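Local coordinates for protein putative isomerase (PDB 2OQH) that probably acts as a sugar-acid dehydratase or isomerase of the enolase superfamily, possibly converting D-glucarate to 5-dehydro-4-deoxy-D-glucarate with loss of water, at residues L120-T131 with V313-D324. Numbering follows the deposited sequence.
With SO4 (sulfate ion), chain E.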
loop_
_atom_site.group_PDB
_atom_site.type_symbol
_atom_site.label_atom_id
_atom_site.label_comp_id
_atom_site.label_asym_id
_atom_site.label_seq_id
_atom_site.Cartn_x
_atom_site.Cartn_y
_atom_site.Cartn_z
ATOM N N LEU A 120 3.535 -8.047 16.645
ATOM C CA LEU A 120 2.193 -7.685 16.187
ATOM C C LEU A 120 1.174 -8.820 16.341
ATOM O O LEU A 120 0.068 -8.740 15.811
ATOM C CB LEU A 120 2.238 -7.244 14.720
ATOM C CG LEU A 120 3.087 -6.017 14.367
ATOM C CD1 LEU A 120 3.124 -5.841 12.854
ATOM C CD2 LEU A 120 2.524 -4.779 15.039
ATOM N N GLY A 121 1.542 -9.871 17.061
ATOM C CA GLY A 121 0.631 -10.985 17.259
ATOM C C GLY A 121 1.090 -12.300 16.658
ATOM O O GLY A 121 0.438 -13.329 16.825
ATOM N N GLY A 122 2.215 -12.279 15.953
ATOM C CA GLY A 122 2.710 -13.506 15.364
ATOM C C GLY A 122 2.082 -13.815 14.020
ATOM O O GLY A 122 0.991 -13.346 13.691
ATOM N N ALA A 123 2.784 -14.633 13.250
ATOM C CA ALA A 123 2.348 -15.014 11.922
ATOM C C ALA A 123 1.157 -15.958 11.893
ATOM O O ALA A 123 1.055 -16.875 12.710
ATOM C CB ALA A 123 3.511 -15.643 11.172
ATOM N N VAL A 124 0.252 -15.703 10.949
ATOM C CA VAL A 124 -0.919 -16.542 10.726
ATOM C C VAL A 124 -0.780 -17.038 9.293
ATOM O O VAL A 124 -1.503 -17.928 8.856
ATOM C CB VAL A 124 -2.254 -15.774 10.886
ATOM C CG1 VAL A 124 -2.497 -15.481 12.349
ATOM C CG2 VAL A 124 -2.231 -14.487 10.077
ATOM N N ARG A 125 0.165 -16.438 8.577
ATOM C CA ARG A 125 0.488 -16.806 7.201
ATOM C C ARG A 125 1.937 -16.386 6.944
ATOM O O ARG A 125 2.403 -15.387 7.494
ATOM C CB ARG A 125 -0.464 -16.127 6.201
ATOM C CG ARG A 125 -0.380 -14.609 6.114
ATOM C CD ARG A 125 -1.304 -14.103 5.003
ATOM N NE ARG A 125 -2.717 -14.400 5.262
ATOM C CZ ARG A 125 -3.471 -13.744 6.141
ATOM N NH1 ARG A 125 -2.953 -12.750 6.847
ATOM N NH2 ARG A 125 -4.742 -14.080 6.319
ATOM N N ASP A 126 2.658 -17.148 6.124
ATOM C CA ASP A 126 4.060 -16.826 5.848
ATOM C C ASP A 126 4.311 -16.328 4.428
ATOM O O ASP A 126 5.379 -15.781 4.134
ATOM C CB ASP A 126 4.940 -18.049 6.134
ATOM C CG ASP A 126 4.613 -19.224 5.236
ATOM O OD1 ASP A 126 3.407 -19.497 5.025
ATOM O OD2 ASP A 126 5.562 -19.888 4.744
ATOM N N GLU A 127 3.325 -16.514 3.553
ATOM C CA GLU A 127 3.427 -16.080 2.171
ATOM C C GLU A 127 2.345 -15.055 1.862
ATOM O O GLU A 127 1.182 -15.234 2.227
ATOM C CB GLU A 127 3.292 -17.273 1.228
ATOM C CG GLU A 127 4.470 -18.231 1.273
ATOM C CD GLU A 127 5.778 -17.549 0.922
ATOM O OE1 GLU A 127 5.818 -16.845 -0.109
ATOM O OE2 GLU A 127 6.771 -17.719 1.670
ATOM N N VAL A 128 2.737 -13.984 1.183
ATOM C CA VAL A 128 1.812 -12.912 0.841
ATOM C C VAL A 128 1.629 -12.705 -0.657
ATOM O O VAL A 128 2.490 -12.124 -1.315
ATOM C CB VAL A 128 2.286 -11.570 1.425
ATOM C CG1 VAL A 128 1.307 -10.472 1.055
ATOM C CG2 VAL A 128 2.429 -11.687 2.924
ATOM N N PRO A 129 0.493 -13.158 -1.206
ATOM C CA PRO A 129 0.202 -13.011 -2.635
ATOM C C PRO A 129 0.089 -11.537 -3.041
ATOM O O PRO A 129 -0.394 -10.704 -2.263
ATOM C CB PRO A 129 -1.131 -13.740 -2.792
ATOM C CG PRO A 129 -1.138 -14.720 -1.662
ATOM C CD PRO A 129 -0.578 -13.911 -0.532
ATOM N N ILE A 130 0.540 -11.210 -4.249
ATOM C CA ILE A 130 0.440 -9.832 -4.718
ATOM C C ILE A 130 -0.340 -9.763 -6.023
ATOM O O ILE A 130 -0.603 -10.782 -6.652
ATOM C CB ILE A 130 1.828 -9.170 -4.897
ATOM C CG1 ILE A 130 2.641 -9.901 -5.966
ATOM C CG2 ILE A 130 2.560 -9.173 -3.566
ATOM C CD1 ILE A 130 3.921 -9.194 -6.323
ATOM N N THR A 131 -0.701 -8.549 -6.414
ATOM C CA THR A 131 -1.498 -8.301 -7.608
ATOM C C THR A 131 -0.719 -7.702 -8.775
ATOM O O THR A 131 0.207 -6.913 -8.583
ATOM C CB THR A 131 -2.642 -7.335 -7.268
ATOM O OG1 THR A 131 -3.318 -7.808 -6.096
ATOM C CG2 THR A 131 -3.624 -7.223 -8.426
ATOM N N VAL A 313 0.601 -7.909 7.170
ATOM C CA VAL A 313 -0.210 -8.939 6.533
ATOM C C VAL A 313 -0.034 -10.285 7.226
ATOM O O VAL A 313 -1.007 -10.980 7.528
ATOM C CB VAL A 313 0.154 -9.101 5.038
ATOM C CG1 VAL A 313 -0.611 -10.277 4.446
ATOM C CG2 VAL A 313 -0.170 -7.826 4.274
ATOM N N SER A 314 1.220 -10.634 7.486
ATOM C CA SER A 314 1.573 -11.894 8.126
ATOM C C SER A 314 0.878 -12.122 9.470
ATOM O O SER A 314 0.492 -13.245 9.791
ATOM C CB SER A 314 3.098 -11.955 8.312
ATOM O OG SER A 314 3.501 -13.160 8.942
ATOM N N SER A 315 0.713 -11.060 10.250
ATOM C CA SER A 315 0.084 -11.177 11.565
ATOM C C SER A 315 -1.397 -10.804 11.599
ATOM O O SER A 315 -2.018 -10.807 12.665
ATOM C CB SER A 315 0.829 -10.290 12.564
ATOM O OG SER A 315 0.756 -8.925 12.182
ATOM N N THR A 316 -1.973 -10.507 10.442
ATOM C CA THR A 316 -3.365 -10.066 10.398
ATOM C C THR A 316 -4.316 -10.966 9.605
ATOM O O THR A 316 -4.307 -10.971 8.373
ATOM C CB THR A 316 -3.422 -8.627 9.843
ATOM O OG1 THR A 316 -2.492 -7.804 10.566
ATOM C CG2 THR A 316 -4.822 -8.045 9.989
ATOM N N PRO A 317 -5.169 -11.728 10.313
ATOM C CA PRO A 317 -6.128 -12.634 9.680
ATOM C C PRO A 317 -6.950 -12.079 8.508
ATOM O O PRO A 317 -6.995 -12.688 7.446
ATOM C CB PRO A 317 -7.003 -13.070 10.854
ATOM C CG PRO A 317 -6.018 -13.157 11.968
ATOM C CD PRO A 317 -5.222 -11.865 11.782
ATOM N N VAL A 318 -7.590 -10.929 8.690
ATOM C CA VAL A 318 -8.424 -10.362 7.632
ATOM C C VAL A 318 -7.702 -10.006 6.317
ATOM O O VAL A 318 -8.340 -9.882 5.268
ATOM C CB VAL A 318 -9.198 -9.121 8.153
ATOM C CG1 VAL A 318 -8.253 -7.941 8.327
ATOM C CG2 VAL A 318 -10.331 -8.784 7.209
ATOM N N LEU A 319 -6.386 -9.842 6.358
ATOM C CA LEU A 319 -5.646 -9.525 5.140
ATOM C C LEU A 319 -5.323 -10.821 4.392
ATOM O O LEU A 319 -4.161 -11.188 4.210
ATOM C CB LEU A 319 -4.370 -8.761 5.492
ATOM C CG LEU A 319 -4.648 -7.323 5.949
ATOM C CD1 LEU A 319 -3.407 -6.699 6.561
ATOM C CD2 LEU A 319 -5.131 -6.512 4.764
ATOM N N SER A 320 -6.376 -11.499 3.948
ATOM C CA SER A 320 -6.256 -12.773 3.254
ATOM C C SER A 320 -6.294 -12.693 1.733
ATOM O O SER A 320 -6.357 -13.721 1.058
ATOM C CB SER A 320 -7.380 -13.690 3.710
ATOM O OG SER A 320 -8.635 -13.104 3.402
ATOM N N ARG A 321 -6.250 -11.485 1.195
ATOM C CA ARG A 321 -6.315 -11.293 -0.250
ATOM C C ARG A 321 -4.948 -11.012 -0.849
ATOM O O ARG A 321 -3.985 -10.760 -0.127
ATOM C CB ARG A 321 -7.236 -10.113 -0.566
ATOM C CG ARG A 321 -8.666 -10.284 -0.071
ATOM C CD ARG A 321 -9.328 -8.926 0.130
ATOM N NE ARG A 321 -10.718 -9.038 0.582
ATOM C CZ ARG A 321 -11.778 -8.993 -0.220
ATOM N NH1 ARG A 321 -11.617 -8.837 -1.529
ATOM N NH2 ARG A 321 -13.002 -9.094 0.290
ATOM N N ALA A 322 -4.863 -11.065 -2.174
ATOM C CA ALA A 322 -3.607 -10.754 -2.838
ATOM C C ALA A 322 -3.523 -9.237 -2.750
ATOM O O ALA A 322 -4.368 -8.544 -3.301
ATOM C CB ALA A 322 -3.648 -11.196 -4.293
ATOM N N ILE A 323 -2.517 -8.721 -2.052
ATOM C CA ILE A 323 -2.377 -7.274 -1.887
ATOM C C ILE A 323 -1.860 -6.574 -3.128
ATOM O O ILE A 323 -1.336 -7.214 -4.038
ATOM C CB ILE A 323 -1.401 -6.922 -0.738
ATOM C CG1 ILE A 323 0.020 -7.342 -1.125
ATOM C CG2 ILE A 323 -1.835 -7.611 0.554
ATOM C CD1 ILE A 323 1.105 -6.871 -0.153
ATOM N N ASP A 324 -2.029 -5.253 -3.159
ATOM C CA ASP A 324 -1.528 -4.434 -4.255
ATOM C C ASP A 324 -0.073 -4.196 -3.905
ATOM O O ASP A 324 0.251 -3.893 -2.758
ATOM C CB ASP A 324 -2.249 -3.084 -4.328
ATOM C CG ASP A 324 -3.566 -3.160 -5.080
ATOM O OD1 ASP A 324 -3.853 -4.218 -5.682
ATOM O OD2 ASP A 324 -4.308 -2.150 -5.081
HETATM S S SO4 E . -4.814 -17.294 4.167
HETATM O O1 SO4 E . -5.310 -16.009 3.645
HETATM O O2 SO4 E . -5.502 -17.621 5.431
HETATM O O3 SO4 E . -3.350 -17.190 4.412
HETATM O O4 SO4 E . -5.074 -18.363 3.189
#
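R125 lays its guanidinium against carbonyls at the end of helix 303-315 and in the type I turn T316-L319. NH1 donates to T316 O at 2.7 Å, nearly in the guanidinium plane but from above the carbonyl plane, and more weakly to V313 O; NH2 donates to P317 O at 2.9 Å. L319 O sits over the centre of one face, 3.2 Å above the plane. A bend at chi3 (63°) turns the group in among these carbonyls, leaving NE to bind O3 of a sulfate, probably from the crystallisation liquor, at 3.0 Å. T316 O is shared: L319 N reaches it from the opposite face.

V124 N meets S314 O at 2.7 Å, almost straight, while S314 OG, anti to its own N (chi1 180°), returns a bond to R125 O. Farther along, V128 CG2 and V313 CG1 touch tip to tip at 3.7 Å, and I323 N bonds P129 O in a short, weakly bonded parallel pairing of strands 127-134 and 323-324, the first and last of the TIM barrel. At its far end T131 OG1 donates a hydrogen bond to I323 O from above the carbonyl plane.

A leucine in place of R125 would probably leave the T316 and P317 carbonyls without these donors and the turn freer to shift. One cation thus gathers carbonyls from the last part of a helix and the following turn, where positive charge is likely to be favoured.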